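Local coordinates for hypothetical protein APE2540 (Aeropyrum pernix, PDB 1WDV), which probably hydrolyses mischarged alanyl-tRNA(Pro), acting as a trans-editing aminoacyl-tRNA deacylase beside prolyl-tRNA synthetase, at residues Glu6-Ile9 and Gly13-Trp16; Lys23-Val28 and Ala32-Val37; Tyr56-Pro61 and Asn69-Leu74; Glu89-Pro94 and Pro105-Val110. All blocks are in the same frame, centred on the assembly; numbering follows the deposited sequence.

Overall arrangement
The four contacts follow one another along the chain without overlap. Contacts 1 and 2 lie at the ends of helices 4-12 and 28-35, with strand 17-20 of the three-stranded antiparallel sheet between them in sequence; their centres are about 22 Å apart. Contacts 3 and 4 belong to the larger mixed sheet, where strands 55-61 and 108-112 run parallel side by side, and with centres about 14 Å apart they are the only pair to touch, through probable backbone hydrogen bonds of Ala57 with Val108 and Val110. Contact 3 lies across the chain's centre from contacts 1 and 2. In this probable aminoacyl-tRNA editing protein, contacts 1 and 2 shape the ends of their helices, whereas contacts 3 and 4 join helices to the mixed sheet.

Contact 1 (Glu6-Ile9 and Gly13-Trp16); sequences EEWI and GLTW
Ile9 O, in the last turns of helix 4-12, receives the backbone N-H of Leu14 at 3.1 Å (Leu14 N to Ile9 O), a fairly straight bond at 161°, because Gly13 between them takes a positive phi of 65° that folds the chain back over the helix end. Glycine suits this place, since that backbone shape costs it little. The returning chain lays Leu14 and Trp16 against the side of the helix. With CG anti to its backbone N (chi1 -172°), the Trp8 indole reaches toward the returning chain, and its corner atom CZ3 lies 3.4 Å from Trp16 CZ3. The two six-membered rings are nearly parallel but slid apart, so they overlap little. Trp8 CZ3 also meets a methyl of Leu14, at 3.5 Å from CD1, and this same CD1 sits over one face of the Trp16 ring, near its rim. A branched leucine can therefore serve both indoles at once. Ile9 fills the other flank: its CG2 branch reaches Leu14 O at 3.4 Å, while the CD1 end lies 4.0 Å from Trp16 CB. An alanine in place of Trp8 is likely to open a gap beside Leu14 CD1 and remove one of the aromatic neighbours of Trp16. Trp16 NE1 is hydrogen-bonded to Glu138 of helix 136-143, and Ile9 and Trp16 both rest on Leu132 of strand 130-134. Positive phi at Gly13 together with the bonds back into the last turn makes this a Schellman motif, here closing the N-terminal helix ahead of strand 17-20.

Contact 2 (Lys23-Val28 and Ala32-Val37); sequences KPTRTV and AALLGV
Thr25 is the first residue along segment 23-28 to meet the helix that follows, its CG2 methyl lying 4.1 Å from Leu34 CD1. With chi1 at 52°, the hydroxyl sits between backbone N and carbonyl carbon, which turns CG2 toward the helix; the two side chains pass in opposite directions and touch only through these methyls. Threonine is apt here, as it offers a methyl while staying short, and the Thr25 side chain also touches Glu30 and Ala31. At Arg26 the backbone N is bonded to Glu30 OE1, tying the incoming loop to the first turn. Thr27 then occupies the N-cap: its OG1 holds the backbone N of Glu30, one of the N-H groups that the start of a helix cannot satisfy from within. A short hydroxyl side chain is well suited to that task. Val28 opens the helix proper, and its O accepts the N-H of Ala32 at 2.9 Å (Ala32 N to Val28 O), nearly along the C=O axis and with an N-H...O angle of 164°. Ala32 CB is close to the same oxygen, 3.5 Å from Val28 O, and its small size fits this buried side of the helix. The helix ends in a Schellman motif at Gly36, whose positive phi lets Val37 N bond Ala32 O at 3.0 Å. Around it, Ala32 and Val37 lean on Ile42, Leu34 on Met21, and Leu35 with Val37 on Tyr122, so that the C-terminal end of helix 28-35 and the turn after it rest on strand 121-124, with the loop from strand 17-20 along the helix's flank.

Contact 3 (Tyr56-Pro61 and Asn69-Leu74); sequences YAVVIP and NSMKEL
Met71, present as selenomethionine, reaches from helix 68-75 to Tyr56 and Val58 on strand 55-61, spanning a CA separation of 9.0 Å between Met71 CA and Val58 CA. Its CB starts toward the strand but is still too far to touch it. CG comes nearer, yet the next atom, SE, makes the first close approach, 3.9 Å from Val58 CG2. Bends at chi2 (-52°) and chi3 (-67°) curl the terminal methyl in along the strand instead of extending it straight ahead. CE ends in the notch between two side chains: it lies 3.9 Å from Val58 CG2 and also 3.7 Å from Tyr56 CG. The methyl stands over one face of the tyrosine ring, displaced toward the CB end, at 4.1 Å from the centroid of the Tyr56 ring and 25° off its normal, a CH-pi contact. An unbranched, flexible side chain is well suited to bridging such a gap, whereas beta-branched Val58 presents a compact methyl surface typical of strands. Tyr56 and Val58 share this face of the strand because side chains alternate, and Ala57 points to the opposite face. The tyrosine can belong to the apolar layer while its OH finds a polar partner in Asp50. Val79 of strand 79-81 also meets Met71, and Val150 meets Val58. The result is a helix packed on one face of a mixed beta-sheet, a layering common to alpha/beta folds, within the family of aminoacyl-tRNA editing domains.

Contact 4 (Glu89-Pro94 and Pro105-Val110); sequences ELTGYP and PNIVLV
Ile107 has CG1 anti to its carbonyl carbon (chi1 -58°) and an extended CG1-CD1 bond, which carry its CD1 methyl to Thr91, where chi1 of 66° sets CG2 beside the backbone N and OG1 back over the main chain. The methyls meet at 4.1 Å (Ile107 CD1 to Thr91 CG2), the side chains crossing at a slant, and the same CD1 lies 3.8 Å from Leu90 O. On the helix side this is an ST turn: Thr91 OG1 accepts the N-H of Tyr93 at 3.1 Å (Tyr93 N to Thr91 OG1), with an angle of 161°, while also bonding Val87 O one turn earlier. Threonine fits because its two branches do different work, the hydroxyl bracing the end of helix 84-91 and the methyl joining the apolar contact. Replacing Thr91 with a valine would probably leave the Tyr93 N-H without this acceptor and set the turn after the helix freer to move. Gly92, between them, has a positive phi at which a side chain would press on the preceding carbonyl. Tyr93 then goes on to bond Ala102 O through its hydroxyl and to pack on Lys4 and Val5 of helix 4-12. From the other segment, Ile107 also touches Val55 and Ala57, so a branched aliphatic chain joins the helix end to strand 55-61. One water spans the polar margin, donating to Leu90 O at 2.8 Å and to Asn106 OD1 at 3.1 Å from its oxygen.

Contact 1 (Glu6-Ile9 and Gly13-Trp16)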
loop_
_atom_site.group_PDB
_atom_site.type_symbol
_atom_site.label_atom_id
_atom_site.label_comp_id
_atom_site.label_asym_id
_atom_site.label_seq_id
_atom_site.Cartn_x
_atom_site.Cartn_y
_atom_site.Cartn_z
ATOM N N GLU A 6 -6.510 12.608 2.336
ATOM C CA GLU A 6 -6.286 13.999 1.919
ATOM C C GLU A 6 -5.786 14.844 3.089
ATOM O O GLU A 6 -4.883 15.668 2.925
ATOM C CB GLU A 6 -7.580 14.608 1.350
ATOM C CG GLU A 6 -7.948 14.091 -0.037
ATOM C CD GLU A 6 -9.352 14.512 -0.493
ATOM O OE1 GLU A 6 -9.588 15.737 -0.672
ATOM O OE2 GLU A 6 -10.215 13.614 -0.667
ATOM N N GLU A 7 -6.384 14.639 4.263
ATOM C CA GLU A 7 -5.999 15.372 5.473
ATOM C C GLU A 7 -4.561 15.011 5.889
ATOM O O GLU A 7 -3.828 15.840 6.423
ATOM C CB GLU A 7 -6.972 15.056 6.637
ATOM C CG GLU A 7 -8.462 15.420 6.417
ATOM C CD GLU A 7 -9.403 14.849 7.518
ATOM O OE1 GLU A 7 -9.395 13.615 7.763
ATOM O OE2 GLU A 7 -10.161 15.629 8.147
ATOM N N TRP A 8 -4.145 13.775 5.623
ATOM C CA TRP A 8 -2.814 13.333 5.991
ATOM C C TRP A 8 -1.782 14.061 5.139
ATOM O O TRP A 8 -0.761 14.530 5.636
ATOM C CB TRP A 8 -2.703 11.806 5.792
ATOM C CG TRP A 8 -1.432 11.193 6.318
ATOM C CD1 TRP A 8 -1.250 10.626 7.552
ATOM C CD2 TRP A 8 -0.173 11.098 5.642
ATOM N NE1 TRP A 8 0.048 10.188 7.683
ATOM C CE2 TRP A 8 0.733 10.464 6.529
ATOM C CE3 TRP A 8 0.285 11.486 4.379
ATOM C CZ2 TRP A 8 2.065 10.213 6.185
ATOM C CZ3 TRP A 8 1.616 11.234 4.036
ATOM C CH2 TRP A 8 2.490 10.602 4.943
ATOM N N ILE A 9 -2.055 14.146 3.840
ATOM C CA ILE A 9 -1.165 14.793 2.897
ATOM C C ILE A 9 -0.960 16.250 3.249
ATOM O O ILE A 9 0.166 16.750 3.254
ATOM C CB ILE A 9 -1.740 14.696 1.476
ATOM C CG1 ILE A 9 -1.741 13.222 1.079
ATOM C CG2 ILE A 9 -0.914 15.549 0.479
ATOM C CD1 ILE A 9 -2.578 12.901 -0.140
ATOM N N GLY A 13 2.363 18.452 4.468
ATOM C CA GLY A 13 2.759 19.409 3.437
ATOM C C GLY A 13 3.310 18.774 2.174
ATOM O O GLY A 13 4.158 19.349 1.493
ATOM N N LEU A 14 2.829 17.582 1.848
ATOM C CA LEU A 14 3.331 16.877 0.685
ATOM C C LEU A 14 2.566 17.227 -0.583
ATOM O O LEU A 14 1.453 17.787 -0.520
ATOM C CB LEU A 14 3.286 15.367 0.961
ATOM C CG LEU A 14 4.207 14.942 2.124
ATOM C CD1 LEU A 14 3.904 13.495 2.537
ATOM C CD2 LEU A 14 5.660 15.101 1.714
ATOM N N THR A 15 3.173 16.909 -1.725
ATOM C CA THR A 15 2.589 17.200 -3.033
ATOM C C THR A 15 1.788 16.045 -3.633
ATOM O O THR A 15 1.341 16.135 -4.783
ATOM C CB THR A 15 3.684 17.634 -4.070
ATOM O OG1 THR A 15 4.567 16.542 -4.366
ATOM C CG2 THR A 15 4.509 18.798 -3.526
ATOM N N TRP A 16 1.579 14.989 -2.849
ATOM C CA TRP A 16 0.836 13.817 -3.326
ATOM C C TRP A 16 -0.580 14.213 -3.730
ATOM O O TRP A 16 -1.146 15.161 -3.197
ATOM C CB TRP A 16 0.772 12.747 -2.238
ATOM C CG TRP A 16 2.103 12.309 -1.752
ATOM C CD1 TRP A 16 3.336 12.688 -2.207
ATOM C CD2 TRP A 16 2.329 11.362 -0.716
ATOM N NE1 TRP A 16 4.328 12.022 -1.499
ATOM C CE2 TRP A 16 3.729 11.204 -0.583
ATOM C CE3 TRP A 16 1.478 10.622 0.108
ATOM C CZ2 TRP A 16 4.301 10.337 0.356
ATOM C CZ3 TRP A 16 2.036 9.759 1.036
ATOM C CH2 TRP A 16 3.434 9.629 1.158
#

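Contact 2 (Lys23-Val28 and Ala32-Val37)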
loop_
_atom_site.group_PDB
_atom_site.type_symbol
_atom_site.label_atom_id
_atom_site.label_comp_id
_atom_site.label_asym_id
_atom_site.label_seq_id
_atom_site.Cartn_x
_atom_site.Cartn_y
_atom_site.Cartn_z
ATOM N N LYS A 23 -14.978 4.756 -12.943
ATOM C CA LYS A 23 -15.490 3.484 -12.462
ATOM C C LYS A 23 -14.300 2.840 -11.765
ATOM O O LYS A 23 -13.178 2.907 -12.248
ATOM C CB LYS A 23 -15.956 2.610 -13.627
ATOM C CG LYS A 23 -17.239 3.141 -14.257
ATOM C CD LYS A 23 -17.646 2.362 -15.483
ATOM C CE LYS A 23 -18.914 2.954 -16.089
ATOM N NZ LYS A 23 -19.402 2.076 -17.194
ATOM N N PRO A 24 -14.523 2.218 -10.608
ATOM C CA PRO A 24 -13.355 1.604 -9.964
ATOM C C PRO A 24 -12.705 0.509 -10.826
ATOM O O PRO A 24 -13.386 -0.242 -11.518
ATOM C CB PRO A 24 -13.921 1.071 -8.641
ATOM C CG PRO A 24 -15.391 0.867 -8.930
ATOM C CD PRO A 24 -15.760 2.018 -9.833
ATOM N N THR A 25 -11.378 0.422 -10.795
ATOM C CA THR A 25 -10.743 -0.613 -11.586
ATOM C C THR A 25 -10.869 -1.913 -10.830
ATOM O O THR A 25 -10.931 -1.926 -9.594
ATOM C CB THR A 25 -9.270 -0.312 -11.858
ATOM O OG1 THR A 25 -8.588 -0.021 -10.626
ATOM C CG2 THR A 25 -9.169 0.884 -12.783
ATOM N N ARG A 26 -10.910 -2.996 -11.574
ATOM C CA ARG A 26 -11.058 -4.313 -10.973
ATOM C C ARG A 26 -9.768 -5.110 -10.990
ATOM O O ARG A 26 -9.668 -6.147 -10.320
ATOM C CB ARG A 26 -12.166 -5.099 -11.696
ATOM C CG ARG A 26 -13.559 -4.483 -11.619
ATOM C CD ARG A 26 -14.555 -5.338 -12.401
ATOM N NE ARG A 26 -15.873 -4.713 -12.469
ATOM C CZ ARG A 26 -16.937 -5.247 -13.065
ATOM N NH1 ARG A 26 -16.849 -6.434 -13.652
ATOM N NH2 ARG A 26 -18.088 -4.581 -13.087
ATOM N N THR A 27 -8.789 -4.645 -11.764
ATOM C CA THR A 27 -7.504 -5.341 -11.840
ATOM C C THR A 27 -6.349 -4.342 -11.932
ATOM O O THR A 27 -6.532 -3.157 -12.297
ATOM C CB THR A 27 -7.413 -6.254 -13.090
ATOM O OG1 THR A 27 -7.477 -5.433 -14.258
ATOM C CG2 THR A 27 -8.569 -7.265 -13.135
ATOM N N VAL A 28 -5.149 -4.829 -11.607
ATOM C CA VAL A 28 -3.959 -3.993 -11.691
ATOM C C VAL A 28 -3.702 -3.620 -13.166
ATOM O O VAL A 28 -3.267 -2.494 -13.472
ATOM C CB VAL A 28 -2.724 -4.720 -11.107
ATOM C CG1 VAL A 28 -1.486 -3.903 -11.319
ATOM C CG2 VAL A 28 -2.888 -4.956 -9.625
ATOM N N ALA A 32 -3.190 0.196 -14.491
ATOM C CA ALA A 32 -1.981 0.630 -15.195
ATOM C C ALA A 32 -2.310 1.231 -16.578
ATOM O O ALA A 32 -1.814 2.303 -16.950
ATOM C CB ALA A 32 -0.993 -0.532 -15.340
ATOM N N ALA A 33 -3.178 0.564 -17.316
ATOM C CA ALA A 33 -3.562 1.033 -18.646
ATOM C C ALA A 33 -4.246 2.389 -18.609
ATOM O O ALA A 33 -3.929 3.267 -19.420
ATOM C CB ALA A 33 -4.476 0.021 -19.309
ATOM N N LEU A 34 -5.174 2.567 -17.677
ATOM C CA LEU A 34 -5.908 3.832 -17.592
ATOM C C LEU A 34 -5.038 5.024 -17.216
ATOM O O LEU A 34 -5.330 6.161 -17.608
ATOM C CB LEU A 34 -7.109 3.678 -16.649
ATOM C CG LEU A 34 -8.120 2.674 -17.233
ATOM C CD1 LEU A 34 -9.406 2.676 -16.451
ATOM C CD2 LEU A 34 -8.428 3.005 -18.682
ATOM N N LEU A 35 -3.956 4.774 -16.485
ATOM C CA LEU A 35 -3.017 5.821 -16.108
ATOM C C LEU A 35 -1.822 5.930 -17.077
ATOM O O LEU A 35 -0.976 6.833 -16.966
ATOM C CB LEU A 35 -2.517 5.550 -14.695
ATOM C CG LEU A 35 -3.528 5.827 -13.603
ATOM C CD1 LEU A 35 -2.932 5.343 -12.291
ATOM C CD2 LEU A 35 -3.843 7.327 -13.530
ATOM N N GLY A 36 -1.749 4.997 -18.028
ATOM C CA GLY A 36 -0.672 5.020 -19.005
ATOM C C GLY A 36 0.687 4.630 -18.461
ATOM O O GLY A 36 1.729 5.061 -18.978
ATOM N N VAL A 37 0.682 3.808 -17.413
ATOM C CA VAL A 37 1.924 3.386 -16.794
ATOM C C VAL A 37 2.019 1.881 -16.817
ATOM O O VAL A 37 1.265 1.244 -17.528
ATOM C CB VAL A 37 2.026 3.930 -15.351
ATOM C CG1 VAL A 37 2.015 5.467 -15.414
ATOM C CG2 VAL A 37 0.846 3.438 -14.474
#

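Contact 3 (Tyr56-Pro61 and Asn69-Leu74)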
loop_
_atom_site.group_PDB
_atom_site.type_symbol
_atom_site.label_atom_id
_atom_site.label_comp_id
_atom_site.label_asym_id
_atom_site.label_seq_id
_atom_site.Cartn_x
_atom_site.Cartn_y
_atom_site.Cartn_z
ATOM N N TYR A 56 0.562 -5.621 9.699
ATOM C CA TYR A 56 1.461 -4.899 8.818
ATOM C C TYR A 56 0.765 -4.492 7.515
ATOM O O TYR A 56 -0.174 -5.163 7.077
ATOM C CB TYR A 56 2.645 -5.787 8.444
ATOM C CG TYR A 56 3.387 -6.386 9.605
ATOM C CD1 TYR A 56 2.887 -7.518 10.251
ATOM C CD2 TYR A 56 4.583 -5.830 10.055
ATOM C CE1 TYR A 56 3.555 -8.095 11.323
ATOM C CE2 TYR A 56 5.269 -6.410 11.154
ATOM C CZ TYR A 56 4.732 -7.542 11.765
ATOM O OH TYR A 56 5.353 -8.128 12.849
ATOM N N ALA A 57 1.204 -3.381 6.934
ATOM C CA ALA A 57 0.701 -2.907 5.632
ATOM C C ALA A 57 1.988 -2.982 4.803
ATOM O O ALA A 57 2.966 -2.319 5.109
ATOM C CB ALA A 57 0.202 -1.470 5.725
ATOM N N VAL A 58 1.961 -3.799 3.755
ATOM C CA VAL A 58 3.143 -4.053 2.944
ATOM C C VAL A 58 2.890 -3.571 1.517
ATOM O O VAL A 58 2.023 -4.093 0.822
ATOM C CB VAL A 58 3.439 -5.589 2.961
ATOM C CG1 VAL A 58 4.795 -5.881 2.269
ATOM C CG2 VAL A 58 3.454 -6.085 4.431
ATOM N N VAL A 59 3.670 -2.581 1.087
ATOM C CA VAL A 59 3.516 -1.995 -0.230
ATOM C C VAL A 59 4.459 -2.630 -1.229
ATOM O O VAL A 59 5.688 -2.560 -1.072
ATOM C CB VAL A 59 3.791 -0.467 -0.189
ATOM C CG1 VAL A 59 3.529 0.134 -1.529
ATOM C CG2 VAL A 59 2.876 0.188 0.871
ATOM N N ILE A 60 3.874 -3.262 -2.254
ATOM C CA ILE A 60 4.659 -3.942 -3.280
ATOM C C ILE A 60 4.209 -3.566 -4.689
ATOM O O ILE A 60 3.115 -3.018 -4.882
ATOM C CB ILE A 60 4.589 -5.502 -3.139
ATOM C CG1 ILE A 60 3.187 -6.009 -3.477
ATOM C CG2 ILE A 60 4.950 -5.927 -1.683
ATOM C CD1 ILE A 60 3.114 -7.568 -3.596
ATOM N N PRO A 61 5.071 -3.805 -5.689
ATOM C CA PRO A 61 4.768 -3.510 -7.101
ATOM C C PRO A 61 3.555 -4.320 -7.539
ATOM O O PRO A 61 3.359 -5.446 -7.097
ATOM C CB PRO A 61 6.020 -3.960 -7.846
ATOM C CG PRO A 61 7.083 -3.915 -6.808
ATOM C CD PRO A 61 6.418 -4.381 -5.552
ATOM N N ASN A 69 7.428 -15.958 3.123
ATOM C CA ASN A 69 8.612 -16.331 3.887
ATOM C C ASN A 69 9.411 -15.095 4.274
ATOM O O ASN A 69 9.930 -15.005 5.375
ATOM C CB ASN A 69 9.486 -17.265 3.059
ATOM C CG ASN A 69 10.709 -17.738 3.816
ATOM O OD1 ASN A 69 11.833 -17.642 3.319
ATOM N ND2 ASN A 69 10.498 -18.263 5.019
ATOM N N SER A 70 9.521 -14.145 3.354
ATOM C CA SER A 70 10.246 -12.924 3.666
ATOM C C SER A 70 9.588 -12.127 4.788
ATOM O O SER A 70 10.285 -11.558 5.623
ATOM C CB SER A 70 10.411 -12.058 2.406
ATOM O OG SER A 70 11.216 -12.744 1.463
HETATM N N MSE A 71 8.255 -12.086 4.823
HETATM C CA MSE A 71 7.553 -11.368 5.875
HETATM C C MSE A 71 7.667 -12.109 7.207
HETATM O O MSE A 71 7.677 -11.483 8.263
HETATM C CB MSE A 71 6.069 -11.166 5.513
HETATM C CG MSE A 71 5.775 -9.927 4.700
HETATM SE SE MSE A 71 6.469 -8.334 5.455
HETATM C CE MSE A 71 5.376 -8.219 7.054
ATOM N N LYS A 72 7.749 -13.447 7.151
ATOM C CA LYS A 72 7.892 -14.253 8.355
ATOM C C LYS A 72 9.237 -13.928 8.991
ATOM O O LYS A 72 9.344 -13.821 10.220
ATOM C CB LYS A 72 7.807 -15.744 8.019
ATOM C CG LYS A 72 8.089 -16.679 9.205
ATOM C CD LYS A 72 7.902 -18.133 8.760
ATOM C CE LYS A 72 8.523 -19.150 9.733
ATOM N NZ LYS A 72 7.705 -19.398 10.959
ATOM N N GLU A 73 10.259 -13.768 8.151
ATOM C CA GLU A 73 11.596 -13.422 8.632
ATOM C C GLU A 73 11.599 -11.998 9.193
ATOM O O GLU A 73 12.150 -11.734 10.266
ATOM C CB GLU A 73 12.618 -13.541 7.497
ATOM C CG GLU A 73 12.850 -14.979 7.043
ATOM C CD GLU A 73 13.663 -15.080 5.757
ATOM O OE1 GLU A 73 14.652 -14.325 5.612
ATOM O OE2 GLU A 73 13.320 -15.927 4.895
ATOM N N LEU A 74 10.966 -11.074 8.481
ATOM C CA LEU A 74 10.928 -9.689 8.953
ATOM C C LEU A 74 10.162 -9.588 10.273
ATOM O O LEU A 74 10.616 -8.943 11.232
ATOM C CB LEU A 74 10.264 -8.791 7.891
ATOM C CG LEU A 74 10.283 -7.273 8.130
ATOM C CD1 LEU A 74 11.708 -6.817 8.436
ATOM C CD2 LEU A 74 9.771 -6.556 6.884
#

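Contact 4 (Glu89-Pro94 and Pro105-Val110)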
loop_
_atom_site.group_PDB
_atom_site.type_symbol
_atom_site.label_atom_id
_atom_site.label_comp_id
_atom_site.label_asym_id
_atom_site.label_seq_id
_atom_site.Cartn_x
_atom_site.Cartn_y
_atom_site.Cartn_z
ATOM N N GLU A 89 -12.031 -4.517 8.137
ATOM C CA GLU A 89 -12.214 -4.390 9.577
ATOM C C GLU A 89 -11.023 -3.728 10.274
ATOM O O GLU A 89 -11.193 -2.828 11.081
ATOM C CB GLU A 89 -12.440 -5.789 10.167
ATOM C CG GLU A 89 -12.305 -5.925 11.668
ATOM C CD GLU A 89 -12.270 -7.399 12.130
ATOM O OE1 GLU A 89 -11.779 -8.271 11.364
ATOM O OE2 GLU A 89 -12.719 -7.683 13.261
ATOM N N LEU A 90 -9.806 -4.174 9.954
ATOM C CA LEU A 90 -8.611 -3.634 10.644
ATOM C C LEU A 90 -8.108 -2.279 10.120
ATOM O O LEU A 90 -7.406 -1.559 10.849
ATOM C CB LEU A 90 -7.472 -4.668 10.579
ATOM C CG LEU A 90 -7.738 -6.030 11.238
ATOM C CD1 LEU A 90 -6.639 -7.034 10.920
ATOM C CD2 LEU A 90 -7.921 -5.815 12.738
ATOM N N THR A 91 -8.484 -1.896 8.893
ATOM C CA THR A 91 -7.987 -0.633 8.355
ATOM C C THR A 91 -9.025 0.461 8.258
ATOM O O THR A 91 -8.696 1.646 8.355
ATOM C CB THR A 91 -7.385 -0.769 6.925
ATOM O OG1 THR A 91 -8.423 -1.107 6.011
ATOM C CG2 THR A 91 -6.313 -1.861 6.853
ATOM N N GLY A 92 -10.275 0.054 8.056
ATOM C CA GLY A 92 -11.349 1.011 7.889
ATOM C C GLY A 92 -11.480 1.482 6.441
ATOM O O GLY A 92 -12.218 2.431 6.152
ATOM N N TYR A 93 -10.757 0.849 5.523
ATOM C CA TYR A 93 -10.827 1.224 4.102
ATOM C C TYR A 93 -11.294 0.040 3.268
ATOM O O TYR A 93 -11.102 -1.108 3.640
ATOM C CB TYR A 93 -9.469 1.677 3.607
ATOM C CG TYR A 93 -8.993 2.943 4.279
ATOM C CD1 TYR A 93 -8.109 2.900 5.368
ATOM C CD2 TYR A 93 -9.407 4.167 3.812
ATOM C CE1 TYR A 93 -7.645 4.080 5.958
ATOM C CE2 TYR A 93 -8.954 5.338 4.389
ATOM C CZ TYR A 93 -8.075 5.295 5.451
ATOM O OH TYR A 93 -7.623 6.494 5.970
ATOM N N PRO A 94 -11.883 0.316 2.099
ATOM C CA PRO A 94 -12.366 -0.778 1.256
ATOM C C PRO A 94 -11.272 -1.598 0.576
ATOM O O PRO A 94 -10.209 -1.085 0.252
ATOM C CB PRO A 94 -13.302 -0.067 0.284
ATOM C CG PRO A 94 -12.697 1.298 0.138
ATOM C CD PRO A 94 -12.268 1.635 1.556
ATOM N N PRO A 105 -2.835 3.519 13.867
ATOM C CA PRO A 105 -1.435 3.524 14.295
ATOM C C PRO A 105 -0.749 2.249 14.740
ATOM O O PRO A 105 0.470 2.243 14.906
ATOM C CB PRO A 105 -1.407 4.632 15.347
ATOM C CG PRO A 105 -2.762 4.502 15.975
ATOM C CD PRO A 105 -3.682 4.291 14.784
ATOM N N ASN A 106 -1.499 1.161 14.902
ATOM C CA ASN A 106 -0.871 -0.092 15.292
ATOM C C ASN A 106 -0.282 -0.799 14.083
ATOM O O ASN A 106 0.576 -1.668 14.226
ATOM C CB ASN A 106 -1.880 -1.025 15.957
ATOM C CG ASN A 106 -3.026 -1.404 15.024
ATOM O OD1 ASN A 106 -3.695 -0.528 14.486
ATOM N ND2 ASN A 106 -3.249 -2.712 14.823
ATOM N N ILE A 107 -0.745 -0.426 12.891
ATOM C CA ILE A 107 -0.268 -1.097 11.689
ATOM C C ILE A 107 1.119 -0.624 11.290
ATOM O O ILE A 107 1.375 0.566 11.150
ATOM C CB ILE A 107 -1.290 -0.910 10.551
ATOM C CG1 ILE A 107 -2.644 -1.470 11.023
ATOM C CG2 ILE A 107 -0.763 -1.609 9.263
ATOM C CD1 ILE A 107 -3.731 -1.501 9.956
ATOM N N VAL A 108 2.014 -1.590 11.126
ATOM C CA VAL A 108 3.396 -1.327 10.779
ATOM C C VAL A 108 3.569 -1.312 9.273
ATOM O O VAL A 108 3.231 -2.297 8.599
ATOM C CB VAL A 108 4.267 -2.416 11.379
ATOM C CG1 VAL A 108 5.712 -2.237 10.936
ATOM C CG2 VAL A 108 4.117 -2.384 12.906
ATOM N N LEU A 109 4.134 -0.223 8.748
ATOM C CA LEU A 109 4.322 -0.107 7.301
ATOM C C LEU A 109 5.663 -0.665 6.809
ATOM O O LEU A 109 6.714 -0.397 7.406
ATOM C CB LEU A 109 4.207 1.371 6.899
ATOM C CG LEU A 109 4.350 1.740 5.417
ATOM C CD1 LEU A 109 3.167 1.142 4.667
ATOM C CD2 LEU A 109 4.376 3.255 5.247
ATOM N N VAL A 110 5.608 -1.446 5.736
ATOM C CA VAL A 110 6.803 -2.059 5.116
ATOM C C VAL A 110 6.738 -1.719 3.624
ATOM O O VAL A 110 5.702 -1.892 2.997
ATOM C CB VAL A 110 6.789 -3.612 5.281
ATOM C CG1 VAL A 110 8.010 -4.238 4.604
ATOM C CG2 VAL A 110 6.745 -3.996 6.767
HETATM O O HOH W 1 -5.922 -2.173 13.187
#